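Local coordinates for protein pyocin S5 (Pseudomonas aeruginosa PAO1, PDB 6THK) that acts as a bacteriocin imported into Pseudomonas aeruginosa, where it probably forms a channel that depolarises the cytoplasmic membrane, at residues A[264-269]-A[276-281]; A[219-224]-A[253-258]; A[433-438]-A[476-481]; A[413-418]-A[451-456]; A[51-56]-A[138-143]. The protein carries 1 engineered substitution. One frame throughout, in Å; residues are numbered along the deposited sequence.

Interaction 1 of 5, residues A[264-269]-A[276-281]; sequences TLIKNS and QKAIYN
Ile266 reaches across to Ala278, and this pair makes most of the contact. The two residues mark the closest approach of the backbones, with Ile266 CA and Ala278 CA 5.6 Å apart. The Ile266 side chain can be followed outward. Its CB heads for the second helix, and two branches leave it. CG1 takes the place beside the backbone N, anti to the carbonyl carbon (chi1 -67°), which sets it against the Ala278 methyl. Here Ile266 CG1 meets Ala278 CB at 3.4 Å, a tight contact for two carbons. Ile266 CG1 also lies 4.0 Å from Ile279 N. Beyond it the chain runs on nearly straight, with chi2 at 163°. The tip, Ile266 CD1, therefore passes the methyl and stops 3.9 Å from Ala278 O. The other branch, Ile266 CG2, faces the next residue along and comes within 4.4 Å of Ile279 CG1. Leu265 adds a looser touch from the neighbouring position. Leu265 CB, not the branched end, comes within 4.2 Å of Ala278 CB. No hydrogen bond joins the two segments, so the meeting is apolar. A polar tie lies close by: Asn262 ND2 donates to Ala278 O. On another side of helix 272-338, Tyr280 stacks on Tyr207 of helix 157-212. Asn268 is the first residue to leave the helical conformation, and the chain turns back shortly after it. The small Ala278 lets the helices come close just beside the turn. This is the closed end of an antiparallel helical hairpin, formed by helices 237-267 and 272-338 within a predicted coiled coil.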
# COMPACT_ATOMS: atom_id res chain seq x y z
N THR A 264 -7.38 15.68 18.91
CA THR A 264 -7.21 16.16 20.29
C THR A 264 -6.04 17.17 20.32
O THR A 264 -6.16 18.24 20.93
CB THR A 264 -6.99 14.97 21.25
OG1 THR A 264 -8.02 14.00 21.05
CG2 THR A 264 -6.96 15.39 22.72
N LEU A 265 -4.93 16.84 19.61
CA LEU A 265 -3.72 17.66 19.46
C LEU A 265 -4.03 19.03 18.85
O LEU A 265 -3.43 20.02 19.25
CB LEU A 265 -2.67 16.92 18.60
CG LEU A 265 -1.58 16.06 19.27
CD1 LEU A 265 -2.16 15.05 20.26
CD2 LEU A 265 -0.82 15.29 18.24
N ILE A 266 -4.98 19.08 17.89
CA ILE A 266 -5.44 20.31 17.22
C ILE A 266 -6.26 21.13 18.25
O ILE A 266 -6.00 22.32 18.43
CB ILE A 266 -6.27 20.00 15.92
CG1 ILE A 266 -5.38 19.38 14.82
CG2 ILE A 266 -6.98 21.26 15.39
CD1 ILE A 266 -6.12 18.66 13.65
N LYS A 267 -7.24 20.47 18.92
CA LYS A 267 -8.15 21.05 19.91
C LYS A 267 -7.43 21.62 21.14
O LYS A 267 -7.71 22.76 21.52
CB LYS A 267 -9.21 20.01 20.33
N ASN A 268 -6.51 20.84 21.75
CA ASN A 268 -5.74 21.20 22.94
C ASN A 268 -4.32 21.77 22.65
O ASN A 268 -3.45 21.68 23.52
CB ASN A 268 -5.67 20.00 23.89
CG ASN A 268 -7.00 19.48 24.38
OD1 ASN A 268 -8.01 20.20 24.43
ND2 ASN A 268 -7.03 18.22 24.81
N SER A 269 -4.11 22.39 21.47
CA SER A 269 -2.82 22.97 21.10
C SER A 269 -2.41 24.15 22.00
O SER A 269 -3.26 25.00 22.30
CB SER A 269 -2.80 23.40 19.63
OG SER A 269 -3.49 24.62 19.42
N GLN A 276 -0.79 24.28 13.83
CA GLN A 276 -0.55 24.19 12.38
C GLN A 276 0.17 22.90 12.03
O GLN A 276 -0.14 22.30 11.00
CB GLN A 276 0.17 25.44 11.83
CG GLN A 276 0.21 25.56 10.29
CD GLN A 276 -1.15 25.66 9.62
OE1 GLN A 276 -1.74 26.74 9.51
NE2 GLN A 276 -1.65 24.54 9.11
N LYS A 277 1.08 22.44 12.92
CA LYS A 277 1.82 21.18 12.79
C LYS A 277 0.79 20.03 12.73
O LYS A 277 0.83 19.22 11.81
CB LYS A 277 2.78 20.99 13.98
CG LYS A 277 4.01 20.16 13.64
CD LYS A 277 4.86 19.79 14.85
CE LYS A 277 5.87 20.85 15.24
NZ LYS A 277 6.72 20.41 16.38
N ALA A 278 -0.16 20.03 13.69
CA ALA A 278 -1.24 19.05 13.78
C ALA A 278 -2.23 19.14 12.59
O ALA A 278 -2.61 18.10 12.05
CB ALA A 278 -1.96 19.20 15.11
N ILE A 279 -2.61 20.37 12.14
CA ILE A 279 -3.52 20.57 10.99
C ILE A 279 -2.92 19.90 9.74
O ILE A 279 -3.64 19.19 9.04
CB ILE A 279 -3.84 22.08 10.74
CG1 ILE A 279 -4.74 22.65 11.86
CG2 ILE A 279 -4.47 22.32 9.35
CD1 ILE A 279 -4.47 24.11 12.20
N TYR A 280 -1.61 20.16 9.49
CA TYR A 280 -0.82 19.61 8.38
C TYR A 280 -0.73 18.10 8.45
O TYR A 280 -1.03 17.45 7.45
CB TYR A 280 0.60 20.21 8.38
CG TYR A 280 0.72 21.59 7.79
CD1 TYR A 280 -0.25 22.09 6.92
CD2 TYR A 280 1.82 22.40 8.07
CE1 TYR A 280 -0.14 23.36 6.37
CE2 TYR A 280 1.95 23.66 7.51
CZ TYR A 280 0.97 24.14 6.65
OH TYR A 280 1.09 25.39 6.10
N ASN A 281 -0.32 17.54 9.61
CA ASN A 281 -0.21 16.08 9.80
C ASN A 281 -1.57 15.41 9.57
O ASN A 281 -1.62 14.37 8.92
CB ASN A 281 0.35 15.72 11.17
CG ASN A 281 1.83 15.95 11.37
OD1 ASN A 281 2.63 16.02 10.41
ND2 ASN A 281 2.22 16.09 12.63

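Interaction 2 of 5, residues A[219-224]-A[253-258]; sequences QSELDQ and ADKKQL. With ZN (zinc ion), chain G.
Glu221 splits its carboxylate between a zinc ion and Lys255, one oxygen for each. OE2 of Glu221 binds the zinc at 2.3 Å. OE1 of Glu221 lies 3.5 Å from the metal, so the carboxylate binds through a single oxygen. That second oxygen, Glu221 OE1, takes a hydrogen bond from Lys255 NZ at 2.7 Å, part of a salt bridge. The ammonium meets OE1 almost head-on, in line with its bond to CD. The two side chains come from opposite directions and bridge a wide gap, since the CA atoms of Glu221 and Lys255 are 11.7 Å apart. Glu221 is extended beyond CG. Lys255 is also drawn out for most of its length, then bends at its last torsion (chi4 -51°), which turns NZ to the carboxylate. At this level helices 214-227 and 237-267 meet through long polar side chains, in a helical bundle that also includes helix 272-338. That helix supplies Glu288, whose OE2 is the other zinc ligand from this chain and whose OE1 forms a salt bridge with Lys255 NZ. Lys255 therefore sits between the two metal-binding carboxylates as a second-shell residue. Its positive charge probably offsets part of theirs and may help position both glutamates. Nearby, Leu222 packs on Leu247 and Val248 of helix 237-267.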
# COMPACT_ATOMS: atom_id res chain seq x y z
N GLN A 219 4.43 3.36 0.06
CA GLN A 219 5.12 2.13 -0.37
C GLN A 219 6.25 1.77 0.59
O GLN A 219 6.29 0.63 1.06
CB GLN A 219 5.62 2.20 -1.83
CG GLN A 219 6.33 0.92 -2.32
CD GLN A 219 5.45 -0.32 -2.20
OE1 GLN A 219 5.65 -1.16 -1.32
NE2 GLN A 219 4.42 -0.40 -3.04
N SER A 220 7.10 2.76 0.94
CA SER A 220 8.23 2.63 1.87
C SER A 220 7.75 2.26 3.27
O SER A 220 8.35 1.41 3.92
CB SER A 220 9.04 3.92 1.91
OG SER A 220 9.21 4.46 0.61
N GLU A 221 6.64 2.86 3.71
CA GLU A 221 6.07 2.53 5.01
C GLU A 221 5.59 1.08 5.05
O GLU A 221 5.83 0.39 6.04
CB GLU A 221 4.91 3.45 5.33
CG GLU A 221 5.31 4.65 6.13
CD GLU A 221 4.15 5.61 6.16
OE1 GLU A 221 3.14 5.30 6.82
OE2 GLU A 221 4.24 6.67 5.49
N LEU A 222 4.92 0.62 3.97
CA LEU A 222 4.42 -0.77 3.88
C LEU A 222 5.56 -1.78 3.89
O LEU A 222 5.42 -2.84 4.51
CB LEU A 222 3.51 -0.97 2.67
CG LEU A 222 2.10 -0.37 2.79
CD1 LEU A 222 1.46 -0.30 1.45
CD2 LEU A 222 1.22 -1.14 3.78
N ASP A 223 6.66 -1.44 3.24
CA ASP A 223 7.85 -2.26 3.21
C ASP A 223 8.45 -2.37 4.61
O ASP A 223 8.88 -3.44 5.02
CB ASP A 223 8.88 -1.67 2.26
CG ASP A 223 8.39 -1.61 0.84
OD1 ASP A 223 7.64 -2.52 0.45
OD2 ASP A 223 8.75 -0.66 0.13
N GLN A 224 8.47 -1.27 5.34
CA GLN A 224 9.03 -1.26 6.69
C GLN A 224 8.23 -2.18 7.58
O GLN A 224 8.78 -2.91 8.39
CB GLN A 224 9.01 0.15 7.27
CG GLN A 224 9.86 0.32 8.53
CD GLN A 224 9.07 0.22 9.82
OE1 GLN A 224 8.73 1.23 10.43
NE2 GLN A 224 8.78 -1.00 10.25
N ALA A 253 -6.04 0.93 9.78
CA ALA A 253 -6.47 0.83 11.19
C ALA A 253 -5.62 1.69 12.14
O ALA A 253 -6.17 2.31 13.06
CB ALA A 253 -6.44 -0.62 11.64
N ASP A 254 -4.30 1.70 11.94
CA ASP A 254 -3.37 2.47 12.73
C ASP A 254 -3.45 3.96 12.39
O ASP A 254 -3.48 4.78 13.30
CB ASP A 254 -1.94 1.92 12.57
CG ASP A 254 -1.74 0.53 13.14
OD1 ASP A 254 -2.75 -0.15 13.44
OD2 ASP A 254 -0.56 0.11 13.28
N LYS A 255 -3.53 4.30 11.10
CA LYS A 255 -3.64 5.70 10.66
C LYS A 255 -4.93 6.40 11.10
O LYS A 255 -4.92 7.61 11.28
CB LYS A 255 -3.43 5.81 9.15
CG LYS A 255 -1.97 5.78 8.79
CD LYS A 255 -1.73 5.85 7.31
CE LYS A 255 -0.37 5.30 6.98
NZ LYS A 255 0.69 5.92 7.82
N LYS A 256 -6.02 5.64 11.24
CA LYS A 256 -7.32 6.12 11.73
C LYS A 256 -7.24 6.39 13.24
O LYS A 256 -7.89 7.32 13.73
CB LYS A 256 -8.43 5.10 11.42
CG LYS A 256 -8.89 5.10 9.97
CD LYS A 256 -10.10 4.20 9.77
CE LYS A 256 -11.10 4.81 8.82
NZ LYS A 256 -10.93 4.32 7.43
N GLN A 257 -6.44 5.58 13.98
CA GLN A 257 -6.22 5.74 15.43
C GLN A 257 -5.33 6.95 15.68
O GLN A 257 -5.50 7.62 16.70
CB GLN A 257 -5.61 4.49 16.05
CG GLN A 257 -6.63 3.40 16.37
CD GLN A 257 -6.06 2.23 17.15
OE1 GLN A 257 -6.17 1.06 16.74
NE2 GLN A 257 -5.46 2.51 18.31
N LEU A 258 -4.39 7.23 14.76
CA LEU A 258 -3.51 8.39 14.84
C LEU A 258 -4.32 9.66 14.55
O LEU A 258 -3.98 10.72 15.06
CB LEU A 258 -2.36 8.29 13.84
CG LEU A 258 -1.18 7.39 14.17
CD1 LEU A 258 -0.12 7.53 13.09
CD2 LEU A 258 -0.57 7.75 15.52
ZN ZN G . 3.69 8.70 6.50

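Interaction 3 of 5, residues A[433-438]-A[476-481]; sequences GDWKPF and MAVTGA
Val478 points its two methyl groups at two aromatic rings, Trp435 and Phe438. The first kind of interaction is CH-pi. Val478 CG2 sits over one face of the Trp435 six-membered ring, 3.6 Å from its centroid and 17° off the ring normal. Val478 CG2 comes nearest to Trp435 CZ3, at 3.5 Å. The valine and tryptophan side chains cross at about a right angle. The second kind is plain apolar contact. Val478 CG1 meets the Phe438 ring obliquely near CE2, although the modelled separation is too short to be trusted. Phe438 reaches this place because its CG is anti to the backbone N (chi1 177°). The two rings also meet each other: Trp435 CZ3 stands 3.9 Å above the Phe438 ring plane, toward its rim. All three residues are buried. They lie in the pore-forming domain of the colicin family, an all-helical bundle. Most of helix 468-481 lies in a predicted transmembrane region, consistent with the hydrophobic hairpin that such colicins keep inside the bundle in their soluble form. Phe426 of helix 419-431 extends the aromatic cluster, meeting both Trp435 and Phe438 edge-to-face. The third kind is polar and stays within 433-438. Asp434 OD1 accepts from Lys436 N at 3.1 Å, a capping bond at the start of helix 436-446. The N-H comes from above the carboxylate plane, 46° out of it. Lys436 NZ adds a salt bridge to Asp434 OD1 at 3.6 Å.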
# COMPACT_ATOMS: atom_id res chain seq x y z
N GLY A 433 -14.74 -54.17 -50.97
CA GLY A 433 -13.75 -54.94 -50.23
C GLY A 433 -12.50 -54.14 -49.95
O GLY A 433 -11.58 -54.65 -49.33
N ASP A 434 -12.46 -52.88 -50.43
CA ASP A 434 -11.26 -52.04 -50.42
C ASP A 434 -11.09 -51.14 -49.19
O ASP A 434 -11.82 -50.15 -48.99
CB ASP A 434 -11.16 -51.22 -51.72
CG ASP A 434 -9.75 -50.77 -52.09
OD1 ASP A 434 -8.80 -51.09 -51.33
OD2 ASP A 434 -9.60 -50.08 -53.12
N TRP A 435 -10.01 -51.42 -48.45
CA TRP A 435 -9.62 -50.68 -47.27
C TRP A 435 -8.43 -49.74 -47.52
O TRP A 435 -8.16 -48.87 -46.72
CB TRP A 435 -9.35 -51.64 -46.11
CG TRP A 435 -10.60 -52.20 -45.53
CD1 TRP A 435 -11.18 -53.39 -45.84
CD2 TRP A 435 -11.46 -51.58 -44.58
NE1 TRP A 435 -12.33 -53.56 -45.13
CE2 TRP A 435 -12.53 -52.46 -44.35
CE3 TRP A 435 -11.43 -50.37 -43.90
CZ2 TRP A 435 -13.55 -52.16 -43.46
CZ3 TRP A 435 -12.44 -50.08 -43.02
CH2 TRP A 435 -13.49 -50.97 -42.81
N LYS A 436 -7.74 -49.94 -48.64
CA LYS A 436 -6.61 -49.06 -49.03
C LYS A 436 -7.01 -47.56 -48.96
O LYS A 436 -6.30 -46.81 -48.28
CB LYS A 436 -6.02 -49.44 -50.40
CG LYS A 436 -5.50 -50.89 -50.49
CD LYS A 436 -4.66 -51.16 -51.75
CE LYS A 436 -5.48 -51.44 -53.00
NZ LYS A 436 -6.12 -52.78 -52.95
N PRO A 437 -8.19 -47.11 -49.50
CA PRO A 437 -8.56 -45.69 -49.36
C PRO A 437 -8.97 -45.29 -47.93
O PRO A 437 -9.13 -44.11 -47.66
CB PRO A 437 -9.73 -45.53 -50.35
CG PRO A 437 -9.65 -46.74 -51.24
CD PRO A 437 -9.17 -47.82 -50.34
N PHE A 438 -9.28 -46.27 -47.09
CA PHE A 438 -9.54 -45.95 -45.69
C PHE A 438 -8.27 -45.61 -44.92
O PHE A 438 -8.22 -44.65 -44.18
CB PHE A 438 -10.26 -47.07 -44.95
CG PHE A 438 -10.47 -46.77 -43.50
CD1 PHE A 438 -11.48 -45.92 -43.11
CD2 PHE A 438 -9.63 -47.29 -42.55
CE1 PHE A 438 -11.66 -45.62 -41.78
CE2 PHE A 438 -9.80 -46.99 -41.22
CZ PHE A 438 -10.82 -46.16 -40.83
N MET A 476 -12.17 -52.15 -34.44
CA MET A 476 -10.96 -52.43 -33.66
C MET A 476 -9.91 -53.11 -34.49
O MET A 476 -8.75 -52.79 -34.33
CB MET A 476 -11.26 -53.26 -32.42
CG MET A 476 -12.09 -52.53 -31.43
SD MET A 476 -12.01 -53.31 -29.81
CE MET A 476 -13.01 -54.81 -30.07
N ALA A 477 -10.32 -54.00 -35.42
CA ALA A 477 -9.39 -54.69 -36.32
C ALA A 477 -8.68 -53.70 -37.26
O ALA A 477 -7.45 -53.71 -37.38
CB ALA A 477 -10.12 -55.76 -37.10
N VAL A 478 -9.47 -52.81 -37.83
CA VAL A 478 -9.01 -51.77 -38.74
C VAL A 478 -8.08 -50.76 -38.02
O VAL A 478 -7.04 -50.40 -38.54
CB VAL A 478 -10.24 -51.12 -39.39
CG1 VAL A 478 -10.05 -49.64 -39.59
CG2 VAL A 478 -10.59 -51.82 -40.68
N THR A 479 -8.49 -50.32 -36.83
CA THR A 479 -7.70 -49.43 -35.94
C THR A 479 -6.38 -50.12 -35.55
O THR A 479 -5.33 -49.49 -35.57
CB THR A 479 -8.53 -49.09 -34.69
OG1 THR A 479 -9.73 -48.44 -35.11
CG2 THR A 479 -7.80 -48.23 -33.69
N GLY A 480 -6.45 -51.42 -35.19
CA GLY A 480 -5.32 -52.25 -34.80
C GLY A 480 -4.25 -52.39 -35.87
O GLY A 480 -3.07 -52.37 -35.55
N ALA A 481 -4.65 -52.51 -37.15
CA ALA A 481 -3.73 -52.58 -38.31
C ALA A 481 -2.89 -51.29 -38.43
O ALA A 481 -1.80 -51.29 -38.99
CB ALA A 481 -4.52 -52.79 -39.60

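Interaction 4 of 5, residues A[413-418]-A[451-456]; sequences VGKAID and ASWLVG
Lys415 and Trp453 meet without a hydrogen bond; the turn carrying Trp453 is closed by the backbone bond Gly456 N to Ser452 O at 2.9 Å. The contact itself is a lysine chain laid over an indole face. Lys415 CB lies 3.5 Å from Trp453 CE2. Farther along, Lys415 CD stands almost exactly over the six-membered ring, 3.8 Å from the Trp453 ring centroid and 2° off the normal, a CH-pi contact. With CG anti to the backbone N (chi1 -157°), the methylenes run across the ring. The chain then bends, and Lys415 NZ ends 5.6 Å from the Trp453 six-membered ring centroid, too far for more than a weak cation-pi attraction. Ile417 CD1 reaches Trp453 CH2 at 3.8 Å. Trp453 NE1 is buried here and has no hydrogen-bond partner in the model. The loop 413-418 wraps the Trp453 ring, Lys415 over one face and Ile417 CD1 beyond the other side of its plane, obliquely. This tryptophan lies in the predicted transmembrane region of the pore-forming domain. Around it, Leu445 and Ala446 of helix 436-446 and Leu403 and Ser407 of helix 396-409 also touch Trp453, while Asp418 leads into helix 419-431 as its N-cap residue.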
# COMPACT_ATOMS: atom_id res chain seq x y z
N VAL A 413 -3.47 -34.86 -27.08
CA VAL A 413 -4.07 -33.55 -27.37
C VAL A 413 -5.33 -33.68 -28.25
O VAL A 413 -5.44 -34.64 -29.04
CB VAL A 413 -3.08 -32.45 -27.90
CG1 VAL A 413 -2.07 -32.04 -26.83
CG2 VAL A 413 -2.37 -32.88 -29.20
N GLY A 414 -6.28 -32.77 -28.03
CA GLY A 414 -7.52 -32.67 -28.78
C GLY A 414 -7.18 -32.35 -30.22
O GLY A 414 -6.38 -31.44 -30.48
N LYS A 415 -7.72 -33.14 -31.16
CA LYS A 415 -7.39 -33.03 -32.57
C LYS A 415 -8.62 -32.74 -33.47
O LYS A 415 -9.71 -33.27 -33.25
CB LYS A 415 -6.63 -34.28 -33.01
CG LYS A 415 -5.77 -34.11 -34.23
CD LYS A 415 -4.83 -35.28 -34.40
CE LYS A 415 -4.56 -35.58 -35.86
NZ LYS A 415 -3.55 -34.66 -36.47
N ALA A 416 -8.45 -31.87 -34.46
CA ALA A 416 -9.54 -31.51 -35.36
C ALA A 416 -9.87 -32.64 -36.33
O ALA A 416 -8.98 -33.32 -36.82
CB ALA A 416 -9.20 -30.25 -36.13
N ILE A 417 -11.17 -32.87 -36.58
CA ILE A 417 -11.59 -33.92 -37.51
C ILE A 417 -12.99 -33.70 -38.13
O ILE A 417 -13.90 -33.22 -37.45
CB ILE A 417 -11.53 -35.27 -36.75
CG1 ILE A 417 -11.81 -36.47 -37.65
CG2 ILE A 417 -12.47 -35.26 -35.56
CD1 ILE A 417 -11.45 -37.80 -37.02
N ASP A 418 -13.18 -34.03 -39.41
CA ASP A 418 -14.51 -33.99 -40.01
C ASP A 418 -14.89 -35.46 -39.88
O ASP A 418 -14.44 -36.29 -40.65
CB ASP A 418 -14.46 -33.57 -41.49
CG ASP A 418 -15.81 -33.75 -42.18
OD1 ASP A 418 -16.74 -34.25 -41.54
OD2 ASP A 418 -15.95 -33.39 -43.37
N ALA A 451 -1.13 -43.10 -31.34
CA ALA A 451 -1.98 -44.24 -31.67
C ALA A 451 -3.26 -44.28 -30.82
O ALA A 451 -4.30 -44.69 -31.29
CB ALA A 451 -1.21 -45.54 -31.56
N SER A 452 -3.17 -43.81 -29.58
CA SER A 452 -4.28 -43.71 -28.63
C SER A 452 -5.41 -42.82 -29.15
O SER A 452 -6.56 -43.04 -28.81
CB SER A 452 -3.78 -43.21 -27.28
OG SER A 452 -2.63 -43.92 -26.88
N TRP A 453 -5.10 -41.78 -29.92
CA TRP A 453 -6.12 -40.93 -30.51
C TRP A 453 -7.02 -41.75 -31.44
O TRP A 453 -8.23 -41.56 -31.45
CB TRP A 453 -5.50 -39.75 -31.27
CG TRP A 453 -6.53 -38.80 -31.73
CD1 TRP A 453 -7.35 -38.05 -30.95
CD2 TRP A 453 -6.90 -38.52 -33.07
NE1 TRP A 453 -8.19 -37.30 -31.72
CE2 TRP A 453 -7.94 -37.57 -33.03
CE3 TRP A 453 -6.45 -38.96 -34.32
CZ2 TRP A 453 -8.53 -37.07 -34.17
CZ3 TRP A 453 -7.04 -38.46 -35.44
CH2 TRP A 453 -8.07 -37.52 -35.37
N LEU A 454 -6.43 -42.65 -32.22
CA LEU A 454 -7.17 -43.55 -33.10
C LEU A 454 -8.09 -44.44 -32.28
O LEU A 454 -9.21 -44.71 -32.68
CB LEU A 454 -6.23 -44.44 -33.89
CG LEU A 454 -5.50 -43.91 -35.11
CD1 LEU A 454 -4.91 -45.07 -35.88
CD2 LEU A 454 -6.45 -43.10 -35.98
N VAL A 455 -7.59 -44.92 -31.14
CA VAL A 455 -8.34 -45.75 -30.22
C VAL A 455 -9.53 -44.97 -29.68
O VAL A 455 -10.61 -45.52 -29.52
CB VAL A 455 -7.48 -46.30 -29.08
CG1 VAL A 455 -8.31 -47.20 -28.19
CG2 VAL A 455 -6.30 -47.08 -29.64
N GLY A 456 -9.34 -43.69 -29.40
CA GLY A 456 -10.42 -42.83 -28.94
C GLY A 456 -11.50 -42.74 -30.01
O GLY A 456 -12.67 -42.78 -29.71

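Interaction 5 of 5, residues A[51-56]-A[138-143]; sequences KNIYYP and EAWVKI
A pi-type turn of helix 42-87 carries Ile53, which packs on Trp140 of helix 133-145. This is helix-helix packing at one end of an elongated, all-helical protein. The turn spans 51-54. Pro56 has no N-H to give to the turn before it, and the helix kinks there. At Ile53 the backbone departs from usual helical angles (phi -117°), and the side chain points to the second helix. Ile53 CG1 meets Trp140 CZ3 at 3.5 Å and Trp140 CE3 at 3.9 Å. The approach is oblique to the indole, and the two side chains run antiparallel, each passing the other's flank. Trp140 presents its six-membered ring because chi2 is near zero (-2°), which turns CD1 back toward its own CA. Both residues are buried. Ile53 also packs on Ile136 and Tyr137, and Trp140 on Glu164 of helix 157-212 and Ile126. The Trp140 side chain is about 11 Å from that of the zinc ligand Asp127, so the contact lies near that site without joining it. Asn52 ND2 bonds to Tyr48 O. Asn52 O lies at the indole edge, near the ring plane, 4.3 Å from Trp140 CZ3.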
# COMPACT_ATOMS: atom_id res chain seq x y z
N LYS A 51 20.14 76.15 48.60
CA LYS A 51 21.29 75.26 48.72
C LYS A 51 20.95 73.78 48.90
O LYS A 51 21.62 72.94 48.31
CB LYS A 51 22.21 75.75 49.86
CG LYS A 51 23.56 75.04 49.96
CD LYS A 51 24.28 75.30 51.29
CE LYS A 51 23.92 74.33 52.40
NZ LYS A 51 24.52 72.98 52.19
N ASN A 52 19.98 73.48 49.78
CA ASN A 52 19.65 72.12 50.21
C ASN A 52 18.51 71.44 49.46
O ASN A 52 18.46 70.21 49.44
CB ASN A 52 19.37 72.10 51.71
CG ASN A 52 20.52 72.62 52.54
OD1 ASN A 52 21.45 71.88 52.89
ND2 ASN A 52 20.53 73.92 52.82
N ILE A 53 17.59 72.23 48.88
CA ILE A 53 16.46 71.67 48.17
C ILE A 53 16.48 72.05 46.66
O ILE A 53 16.63 71.14 45.86
CB ILE A 53 15.09 71.99 48.88
CG1 ILE A 53 14.94 71.18 50.19
CG2 ILE A 53 13.90 71.69 47.98
CD1 ILE A 53 15.23 71.89 51.47
N TYR A 54 16.33 73.32 46.28
CA TYR A 54 16.25 73.70 44.86
C TYR A 54 17.46 73.33 44.00
O TYR A 54 17.28 72.70 42.97
CB TYR A 54 15.91 75.19 44.67
CG TYR A 54 15.39 75.51 43.28
CD1 TYR A 54 16.27 75.80 42.23
CD2 TYR A 54 14.02 75.54 43.01
CE1 TYR A 54 15.80 76.08 40.95
CE2 TYR A 54 13.54 75.85 41.74
CZ TYR A 54 14.43 76.13 40.71
OH TYR A 54 13.97 76.45 39.46
N TYR A 55 18.68 73.74 44.38
CA TYR A 55 19.88 73.47 43.59
C TYR A 55 20.15 71.94 43.44
O TYR A 55 20.31 71.51 42.29
CB TYR A 55 21.11 74.27 44.10
CG TYR A 55 21.06 75.76 43.81
CD1 TYR A 55 19.86 76.47 43.86
CD2 TYR A 55 22.22 76.47 43.54
CE1 TYR A 55 19.81 77.84 43.61
CE2 TYR A 55 22.19 77.85 43.30
CZ TYR A 55 20.98 78.53 43.33
OH TYR A 55 20.91 79.88 43.08
N PRO A 56 20.07 71.10 44.52
CA PRO A 56 20.25 69.64 44.33
C PRO A 56 19.16 68.97 43.49
O PRO A 56 19.50 68.18 42.61
CB PRO A 56 20.27 69.09 45.77
CG PRO A 56 20.55 70.27 46.64
CD PRO A 56 19.87 71.41 45.95
N GLU A 138 8.40 71.13 53.03
CA GLU A 138 7.29 70.82 53.94
C GLU A 138 6.90 69.37 53.85
O GLU A 138 6.51 68.77 54.86
CB GLU A 138 6.09 71.76 53.72
CG GLU A 138 6.38 73.24 53.98
CD GLU A 138 6.65 73.70 55.41
OE1 GLU A 138 6.62 72.86 56.34
OE2 GLU A 138 6.89 74.91 55.59
N ALA A 139 7.05 68.80 52.67
CA ALA A 139 6.77 67.40 52.47
C ALA A 139 7.83 66.63 53.23
O ALA A 139 7.52 65.68 53.93
CB ALA A 139 6.79 67.05 51.00
N TRP A 140 9.08 67.04 53.09
CA TRP A 140 10.18 66.37 53.77
C TRP A 140 10.05 66.49 55.29
O TRP A 140 10.33 65.55 56.01
CB TRP A 140 11.53 66.90 53.30
CG TRP A 140 11.90 66.44 51.94
CD1 TRP A 140 11.20 65.60 51.15
CD2 TRP A 140 13.08 66.79 51.21
NE1 TRP A 140 11.85 65.41 49.96
CE2 TRP A 140 13.01 66.13 49.98
CE3 TRP A 140 14.17 67.61 51.48
CZ2 TRP A 140 13.99 66.26 49.01
CZ3 TRP A 140 15.15 67.73 50.52
CH2 TRP A 140 15.05 67.06 49.30
N VAL A 141 9.63 67.66 55.76
CA VAL A 141 9.47 67.88 57.18
C VAL A 141 8.42 66.95 57.75
O VAL A 141 8.61 66.37 58.81
CB VAL A 141 9.04 69.32 57.48
CG1 VAL A 141 8.42 69.41 58.86
CG2 VAL A 141 10.23 70.26 57.36
N LYS A 142 7.33 66.76 57.01
CA LYS A 142 6.25 65.89 57.44
C LYS A 142 6.76 64.46 57.57
O LYS A 142 6.36 63.74 58.47
CB LYS A 142 5.08 65.95 56.46
N ILE A 143 7.62 64.04 56.64
CA ILE A 143 8.18 62.70 56.72
C ILE A 143 9.02 62.56 57.98
O ILE A 143 8.91 61.58 58.70
CB ILE A 143 9.08 62.39 55.52
CG1 ILE A 143 8.25 62.34 54.23
CG2 ILE A 143 9.80 61.07 55.71
CD1 ILE A 143 9.08 62.30 52.97

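From the N terminus, interaction 5 first closes a loop from helix 42-87 to helix 133-145. Interaction 2 follows, joining helix 214-227 to helix 237-267. Interaction 1 then closes a short turn between helices 237-267 and 272-338. These three lie in series; interactions 2 and 1 share helix 237-267, with centres 19 Å apart. Interactions 4 and 3 come last and cross: 433-438 falls inside the loop of interaction 4, and 451-456 inside that of interaction 3. They touch, Thr479 CG2 lying 3.9 Å from Leu454 O, and join helices 436-446, 451-464 and 468-481 and the loop before helix 419-431 within the pore-forming domain. Interactions 5 and 3 lie about 154 Å apart between centres.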